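Local coordinates for protein trehalose-6-phosphate phosphatase (PDB 5DX9) that binds a magnesium ion and 6-O-phosphono-alpha-D-glucopyranose, as a fungal member of the trehalose-phosphatase family in the HAD clan, at residues 133-137 against 138-142; 115-118 against 119-123. All coordinates share one frame; numbering follows the deposited sequence.

Interaction 1: 133-137 against 138-142. With G6P (6-O-phosphono-alpha-D-glucopyranose), chain B.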
ATOM      1  N   GLU A 133      10.447 -15.699  -3.130  1.00 50.37           N
ATOM      2  CA  GLU A 133       9.331 -15.250  -3.948  1.00 48.10           C
ATOM      3  C   GLU A 133       9.808 -14.262  -5.000  1.00 47.63           C
ATOM      4  O   GLU A 133       9.785 -13.051  -4.784  1.00 48.00           O
ATOM      5  CB  GLU A 133       8.242 -14.616  -3.081  1.00 50.20           C
ATOM      6  CG  GLU A 133       6.866 -15.225  -3.278  1.00 50.40           C
ATOM      7  CD  GLU A 133       5.799 -14.547  -2.442  1.00 51.11           C
ATOM      8  OE1 GLU A 133       6.028 -14.335  -1.235  1.00 49.65           O
ATOM      9  OE2 GLU A 133       4.728 -14.226  -2.994  1.00 51.06           O
ATOM     10  N   VAL A 134      10.253 -14.785  -6.137  1.00 49.27           N
ATOM     11  CA  VAL A 134      10.631 -13.934  -7.255  1.00 44.23           C
ATOM     12  C   VAL A 134       9.376 -13.387  -7.923  1.00 45.00           C
ATOM     13  O   VAL A 134       8.560 -14.140  -8.451  1.00 46.94           O
ATOM     14  CB  VAL A 134      11.484 -14.692  -8.286  1.00 46.18           C
ATOM     15  CG1 VAL A 134      11.805 -13.794  -9.470  1.00 47.02           C
ATOM     16  CG2 VAL A 134      12.761 -15.205  -7.637  1.00 43.30           C
ATOM     17  N   LYS A 135       9.216 -12.071  -7.875  1.00 46.49           N
ATOM     18  CA  LYS A 135       8.077 -11.426  -8.507  1.00 45.49           C
ATOM     19  C   LYS A 135       8.556 -10.674  -9.741  1.00 45.53           C
ATOM     20  O   LYS A 135       9.701 -10.829 -10.157  1.00 43.37           O
ATOM     21  CB  LYS A 135       7.364 -10.499  -7.517  1.00 44.61           C
ATOM     22  CG  LYS A 135       6.624 -11.250  -6.411  1.00 47.49           C
ATOM     23  CD  LYS A 135       6.112 -10.324  -5.312  1.00 45.04           C
ATOM     24  CE  LYS A 135       7.240  -9.899  -4.390  1.00 45.79           C
ATOM     25  NZ  LYS A 135       6.753  -9.161  -3.195  1.00 48.88           N
ATOM     26  N   LYS A 136       7.686  -9.863 -10.328  1.00 46.83           N
ATOM     27  CA  LYS A 136       8.011  -9.232 -11.600  1.00 44.73           C
ATOM     28  C   LYS A 136       8.997  -8.076 -11.460  1.00 47.14           C
ATOM     29  O   LYS A 136       9.841  -7.876 -12.331  1.00 50.59           O
ATOM     30  CB  LYS A 136       6.732  -8.755 -12.291  1.00 52.31           C
ATOM     31  CG  LYS A 136       5.753  -9.886 -12.581  1.00 52.52           C
ATOM     32  CD  LYS A 136       4.680  -9.482 -13.582  1.00 57.72           C
ATOM     33  CE  LYS A 136       3.759 -10.656 -13.892  1.00 64.78           C
ATOM     34  NZ  LYS A 136       2.698 -10.309 -14.881  1.00 66.79           N
ATOM     35  N   ALA A 137       8.904  -7.321 -10.369  1.00 45.95           N
ATOM     36  CA  ALA A 137       9.798  -6.185 -10.162  1.00 47.88           C
ATOM     37  C   ALA A 137      10.377  -6.157  -8.746  1.00 49.01           C
ATOM     38  O   ALA A 137      11.028  -5.190  -8.353  1.00 47.48           O
ATOM     39  CB  ALA A 137       9.071  -4.880 -10.458  1.00 47.72           C
ATOM     40  N   SER A 138      10.138  -7.219  -7.987  1.00 46.99           N
ATOM     41  CA  SER A 138      10.653  -7.317  -6.625  1.00 47.48           C
ATOM     42  C   SER A 138      10.897  -8.769  -6.241  1.00 40.55           C
ATOM     43  O   SER A 138      10.365  -9.681  -6.867  1.00 44.45           O
ATOM     44  CB  SER A 138       9.686  -6.666  -5.633  1.00 44.68           C
ATOM     45  OG  SER A 138       8.409  -7.285  -5.681  1.00 45.00           O
ATOM     46  N   ILE A 139      11.697  -8.980  -5.203  1.00 42.43           N
ATOM     47  CA  ILE A 139      11.976 -10.329  -4.733  1.00 44.04           C
ATOM     48  C   ILE A 139      11.903 -10.407  -3.214  1.00 42.96           C
ATOM     49  O   ILE A 139      12.480  -9.579  -2.509  1.00 42.59           O
ATOM     50  CB  ILE A 139      13.363 -10.814  -5.191  1.00 41.23           C
ATOM     51  CG1 ILE A 139      13.539 -10.612  -6.698  1.00 43.28           C
ATOM     52  CG2 ILE A 139      13.566 -12.272  -4.794  1.00 41.98           C
ATOM     53  CD1 ILE A 139      14.958 -10.852  -7.188  1.00 47.60           C
ATOM     54  N   THR A 140      11.200 -11.415  -2.717  1.00 42.42           N
ATOM     55  CA  THR A 140      11.023 -11.588  -1.284  1.00 45.25           C
ATOM     56  C   THR A 140      11.610 -12.906  -0.803  1.00 44.04           C
ATOM     57  O   THR A 140      11.360 -13.954  -1.394  1.00 42.65           O
ATOM     58  CB  THR A 140       9.540 -11.539  -0.892  1.00 43.67           C
ATOM     59  OG1 THR A 140       8.971 -10.299  -1.328  1.00 44.93           O
ATOM     60  CG2 THR A 140       9.383 -11.672   0.616  1.00 43.69           C
ATOM     61  N   TRP A 141      12.393 -12.840   0.266  1.00 42.29           N
ATOM     62  CA  TRP A 141      12.896 -14.037   0.925  1.00 43.11           C
ATOM     63  C   TRP A 141      12.168 -14.236   2.250  1.00 43.36           C
ATOM     64  O   TRP A 141      12.224 -13.378   3.131  1.00 42.73           O
ATOM     65  CB  TRP A 141      14.408 -13.942   1.151  1.00 39.25           C
ATOM     66  CG  TRP A 141      15.004 -15.167   1.790  1.00 45.73           C
ATOM     67  CD1 TRP A 141      15.145 -16.404   1.223  1.00 43.30           C
ATOM     68  CD2 TRP A 141      15.556 -15.267   3.112  1.00 42.48           C
ATOM     69  NE1 TRP A 141      15.744 -17.265   2.112  1.00 42.51           N
ATOM     70  CE2 TRP A 141      16.001 -16.595   3.277  1.00 43.26           C
ATOM     71  CE3 TRP A 141      15.706 -14.367   4.170  1.00 42.15           C
ATOM     72  CZ2 TRP A 141      16.594 -17.041   4.458  1.00 47.08           C
ATOM     73  CZ3 TRP A 141      16.290 -14.814   5.343  1.00 45.79           C
ATOM     74  CH2 TRP A 141      16.727 -16.138   5.477  1.00 45.79           C
ATOM     75  N   HIS A 142      11.477 -15.364   2.378  1.00 42.85           N
ATOM     76  CA  HIS A 142      10.725 -15.676   3.587  1.00 41.37           C
ATOM     77  C   HIS A 142      11.512 -16.594   4.514  1.00 44.14           C
ATOM     78  O   HIS A 142      12.156 -17.536   4.057  1.00 46.16           O
ATOM     79  CB  HIS A 142       9.394 -16.341   3.237  1.00 42.25           C
ATOM     80  CG  HIS A 142       8.483 -15.489   2.413  1.00 44.83           C
ATOM     81  ND1 HIS A 142       7.672 -14.521   2.961  1.00 45.65           N
ATOM     82  CD2 HIS A 142       8.238 -15.473   1.078  1.00 45.74           C
ATOM     83  CE1 HIS A 142       6.975 -13.937   2.003  1.00 45.24           C
ATOM     84  NE2 HIS A 142       7.300 -14.496   0.853  1.00 45.23           N
TER
HETATM   85  C1  G6P B   2       3.482 -10.974   1.863  1.00 43.13           C
HETATM   86  C2  G6P B   2       3.962 -11.339   0.465  1.00 45.05           C
HETATM   87  C3  G6P B   2       5.318 -10.733   0.162  1.00 47.04           C
HETATM   88  C4  G6P B   2       5.255  -9.224   0.281  1.00 48.43           C
HETATM   89  C5  G6P B   2       4.511  -8.700   1.525  1.00 47.92           C
HETATM   90  C6  G6P B   2       3.762  -7.386   1.228  1.00 44.86           C
HETATM   91  O1  G6P B   2       4.251 -11.605   2.890  1.00 43.69           O
HETATM   92  O2  G6P B   2       4.013 -12.760   0.345  1.00 46.41           O
HETATM   93  O3  G6P B   2       5.706 -11.028  -1.187  1.00 49.05           O
HETATM   94  O4  G6P B   2       6.624  -8.798   0.260  1.00 43.36           O
HETATM   95  O5  G6P B   2       3.485  -9.558   2.048  1.00 41.98           O
HETATM   96  O6  G6P B   2       2.327  -7.564   1.323  1.00 46.74           O
HETATM   97  P   G6P B   2       1.338  -6.320   1.681  1.00 44.37           P
HETATM   98  O1P G6P B   2      -0.124  -6.471   1.027  1.00 44.09           O
HETATM   99  O2P G6P B   2       1.169  -6.258   3.150  1.00 42.70           O
HETATM  100  O3P G6P B   2       2.062  -4.986   1.148  1.00 44.18           O
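Glu133 and His142 meet across a beta hairpin in a four-stranded antiparallel sheet, with strand 131-134 at the edge and 139-142 paired on its other side with strand 180-185, and their side chains help line the pocket that holds the glycan. The bond from His142 NE2 to Glu133 OE1 is very short, 2.5 Å, and carboxylate and imidazole lie nearly coplanar, 24° apart. The same OE1 accepts a hydrogen bond from O2 of 6-O-phosphono-alpha-D-glucopyranose at 3.0 Å and a weak one from its O3, so one carboxylate oxygen joins histidine and sugar. An extended chain beyond CG (chi2 -178°) gives Glu133 the reach to do this. Histidine suits its place because a flat ring can present an N-H to the carboxylate while the methyl CG2 of Thr140 packs on one ring face. Lys135 approaches as a donor: its NZ donates to sugar O3 at 2.9 Å and to Thr140 OG1 at 3.1 Å, and is held further by a salt bridge to Glu182. A bend at chi3 (-77°) turns the end of this long chain toward the sugar.

Beneath these groups the hairpin is conventional in its register. Glu133 and Thr140 form an antiparallel hydrogen-bonded pair, with Thr140 N donating to Glu133 O at 3.0 Å, while Val134 and Ile139 form the next, non-hydrogen-bonded pair. At the turn, Lys135 N reaches Ser138 O over 2.8 Å, and the hydroxyl of Ser138 hydrogen-bonds to Glu88, as do the backbone nitrogens of Lys136 and Ala137. The two faces differ in kind: Glu133 and Thr140 face the sugar, whereas the branched apolar Val134 and Ile139 lie side by side, CG2 to CG2 at 4.2 Å, and turn toward helix 112-125.

Interaction 2: 115-118 against 119-123; sequences EVEE and IFKYY
Val116 and Phe120, one helical turn apart, lie side by side and point the same way, with CG1 of the valine 3.6 Å from CE2 of the ring. Their backbones are joined too: Phe120 N donates to Val116 O at 3.0 Å. The same i to i+4 pattern gives Glu115 O the N-H of Ile119, Glu117 O that of Lys121 at 2.8 Å, and Glu118 O that of Tyr122, so all four carbonyls of 115-118 are satisfied within the helix.

At the flank of the helix, Glu117 and Lys121 run alongside each other as a salt bridge, OE2 to NZ 3.5 Å. Glu117 has CG anti to its backbone N (chi1 179°) and Lys121 is extended beyond CG, which carries both charges along the same flank, where long, solvent-tolerant chains are well placed; the Glu117 side chain also touches Val134 and Ile139. The carboxylate of Glu115 instead finds Arg170 in a salt bridge.

Inward, Phe120 and Val116 suit a buried face: both touch Ile139 and Val183 of the neighbouring sheet, while Ile119 reaches Leu162 of helix 148-166. The arrangement is that of an amphipathic alpha-helix packed on an antiparallel sheet.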
ATOM      1  N   GLU A 115      21.218 -10.415  -9.294  1.00 46.19           N
ATOM      2  CA  GLU A 115      22.138 -10.337  -8.167  1.00 48.55           C
ATOM      3  C   GLU A 115      21.423 -10.644  -6.857  1.00 48.47           C
ATOM      4  O   GLU A 115      21.941 -11.380  -6.015  1.00 49.61           O
ATOM      5  CB  GLU A 115      22.786  -8.950  -8.103  1.00 51.70           C
ATOM      6  CG  GLU A 115      23.525  -8.553  -9.375  1.00 56.02           C
ATOM      7  CD  GLU A 115      23.985  -7.104  -9.366  1.00 57.57           C
ATOM      8  OE1 GLU A 115      23.242  -6.238  -8.856  1.00 57.06           O
ATOM      9  OE2 GLU A 115      25.093  -6.831  -9.872  1.00 61.15           O
ATOM     10  N   VAL A 116      20.231 -10.081  -6.693  1.00 46.38           N
ATOM     11  CA  VAL A 116      19.448 -10.298  -5.484  1.00 45.19           C
ATOM     12  C   VAL A 116      18.923 -11.724  -5.413  1.00 44.88           C
ATOM     13  O   VAL A 116      18.939 -12.340  -4.346  1.00 45.12           O
ATOM     14  CB  VAL A 116      18.266  -9.315  -5.393  1.00 45.12           C
ATOM     15  CG1 VAL A 116      17.228  -9.814  -4.392  1.00 40.60           C
ATOM     16  CG2 VAL A 116      18.769  -7.930  -5.013  1.00 46.14           C
ATOM     17  N   GLU A 117      18.460 -12.245  -6.547  1.00 44.93           N
ATOM     18  CA  GLU A 117      17.958 -13.615  -6.603  1.00 47.64           C
ATOM     19  C   GLU A 117      19.050 -14.606  -6.212  1.00 47.66           C
ATOM     20  O   GLU A 117      18.800 -15.562  -5.476  1.00 45.01           O
ATOM     21  CB  GLU A 117      17.420 -13.951  -7.998  1.00 44.39           C
ATOM     22  CG  GLU A 117      16.895 -15.378  -8.115  1.00 50.76           C
ATOM     23  CD  GLU A 117      16.165 -15.649  -9.422  1.00 52.90           C
ATOM     24  OE1 GLU A 117      16.207 -14.795 -10.335  1.00 49.75           O
ATOM     25  OE2 GLU A 117      15.539 -16.725  -9.533  1.00 55.90           O
ATOM     26  N   GLU A 118      20.261 -14.363  -6.703  1.00 46.69           N
ATOM     27  CA  GLU A 118      21.395 -15.227  -6.397  1.00 47.96           C
ATOM     28  C   GLU A 118      21.673 -15.234  -4.897  1.00 50.41           C
ATOM     29  O   GLU A 118      21.938 -16.282  -4.307  1.00 43.28           O
ATOM     30  CB  GLU A 118      22.641 -14.781  -7.169  1.00 46.85           C
ATOM     31  CG  GLU A 118      23.885 -15.601  -6.860  1.00 52.21           C
ATOM     32  CD  GLU A 118      25.140 -15.035  -7.503  1.00 61.01           C
ATOM     33  OE1 GLU A 118      26.197 -15.693  -7.419  1.00 62.30           O
ATOM     34  OE2 GLU A 118      25.070 -13.932  -8.092  1.00 63.60           O
ATOM     35  N   ILE A 119      21.598 -14.059  -4.281  1.00 47.76           N
ATOM     36  CA  ILE A 119      21.837 -13.943  -2.850  1.00 46.74           C
ATOM     37  C   ILE A 119      20.774 -14.694  -2.048  1.00 46.55           C
ATOM     38  O   ILE A 119      21.093 -15.430  -1.111  1.00 47.45           O
ATOM     39  CB  ILE A 119      21.872 -12.470  -2.407  1.00 49.98           C
ATOM     40  CG1 ILE A 119      23.105 -11.773  -2.987  1.00 50.61           C
ATOM     41  CG2 ILE A 119      21.873 -12.371  -0.891  1.00 46.14           C
ATOM     42  CD1 ILE A 119      23.204 -10.299  -2.634  1.00 48.78           C
ATOM     43  N   PHE A 120      19.515 -14.514  -2.428  1.00 43.96           N
ATOM     44  CA  PHE A 120      18.410 -15.135  -1.708  1.00 46.06           C
ATOM     45  C   PHE A 120      18.379 -16.643  -1.934  1.00 47.15           C
ATOM     46  O   PHE A 120      17.994 -17.401  -1.043  1.00 46.40           O
ATOM     47  CB  PHE A 120      17.076 -14.509  -2.121  1.00 43.62           C
ATOM     48  CG  PHE A 120      16.814 -13.170  -1.486  1.00 46.82           C
ATOM     49  CD1 PHE A 120      17.545 -12.757  -0.383  1.00 45.45           C
ATOM     50  CD2 PHE A 120      15.834 -12.328  -1.987  1.00 46.04           C
ATOM     51  CE1 PHE A 120      17.305 -11.528   0.202  1.00 48.47           C
ATOM     52  CE2 PHE A 120      15.590 -11.098  -1.406  1.00 43.90           C
ATOM     53  CZ  PHE A 120      16.325 -10.697  -0.311  1.00 44.80           C
ATOM     54  N   LYS A 121      18.784 -17.074  -3.124  1.00 50.07           N
ATOM     55  CA  LYS A 121      18.908 -18.500  -3.406  1.00 49.07           C
ATOM     56  C   LYS A 121      19.973 -19.102  -2.509  1.00 49.03           C
ATOM     57  O   LYS A 121      19.809 -20.200  -1.979  1.00 50.18           O
ATOM     58  CB  LYS A 121      19.258 -18.749  -4.873  1.00 52.27           C
ATOM     59  CG  LYS A 121      18.066 -18.805  -5.812  1.00 51.66           C
ATOM     60  CD  LYS A 121      18.516 -19.165  -7.217  1.00 55.73           C
ATOM     61  CE  LYS A 121      17.352 -19.192  -8.187  1.00 56.77           C
ATOM     62  NZ  LYS A 121      17.825 -19.375  -9.589  1.00 65.46           N
ATOM     63  N   TYR A 122      21.071 -18.370  -2.354  1.00 48.25           N
ATOM     64  CA  TYR A 122      22.154 -18.781  -1.479  1.00 49.05           C
ATOM     65  C   TYR A 122      21.626 -19.075  -0.084  1.00 51.40           C
ATOM     66  O   TYR A 122      21.927 -20.118   0.497  1.00 51.05           O
ATOM     67  CB  TYR A 122      23.233 -17.697  -1.414  1.00 49.13           C
ATOM     68  CG  TYR A 122      24.308 -17.969  -0.390  1.00 51.29           C
ATOM     69  CD1 TYR A 122      25.488 -18.602  -0.749  1.00 55.10           C
ATOM     70  CD2 TYR A 122      24.145 -17.594   0.937  1.00 50.74           C
ATOM     71  CE1 TYR A 122      26.475 -18.856   0.180  1.00 56.32           C
ATOM     72  CE2 TYR A 122      25.125 -17.848   1.876  1.00 55.01           C
ATOM     73  CZ  TYR A 122      26.289 -18.478   1.491  1.00 57.44           C
ATOM     74  OH  TYR A 122      27.273 -18.732   2.418  1.00 60.15           O
ATOM     75  N   TYR A 123      20.831 -18.152   0.445  1.00 46.64           N
ATOM     76  CA  TYR A 123      20.336 -18.268   1.810  1.00 47.76           C
ATOM     77  C   TYR A 123      19.142 -19.203   1.919  1.00 45.86           C
ATOM     78  O   TYR A 123      18.895 -19.763   2.983  1.00 46.35           O
ATOM     79  CB  TYR A 123      19.978 -16.889   2.365  1.00 48.48           C
ATOM     80  CG  TYR A 123      21.198 -16.095   2.749  1.00 47.13           C
ATOM     81  CD1 TYR A 123      21.809 -16.279   3.979  1.00 49.58           C
ATOM     82  CD2 TYR A 123      21.757 -15.178   1.870  1.00 47.24           C
ATOM     83  CE1 TYR A 123      22.936 -15.562   4.331  1.00 52.49           C
ATOM     84  CE2 TYR A 123      22.885 -14.460   2.211  1.00 47.91           C
ATOM     85  CZ  TYR A 123      23.471 -14.654   3.443  1.00 49.15           C
ATOM     86  OH  TYR A 123      24.595 -13.937   3.791  1.00 49.08           O
TER

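How the interactions relate
Along the chain, helix 112-125 comes first and carries interaction 2; a short connection then leads into strand 131-134, where interaction 1 begins. The two are in series, neither nesting nor crossing: interaction 2 joins successive turns of one helix, and interaction 1 closes the tight turn of a hairpin. Their centres are 11 Å apart, and the helix packs on the sheet face away from the sugar. Ile139 CG2 approaches Phe120 CD2 to 3.6 Å, and the Trp141 and Phe120 rings meet with planes about 20° apart. The hairpin thus lies between helix and ligand, and these contacts tie helix 112-125 to strands 131-134 and 139-142.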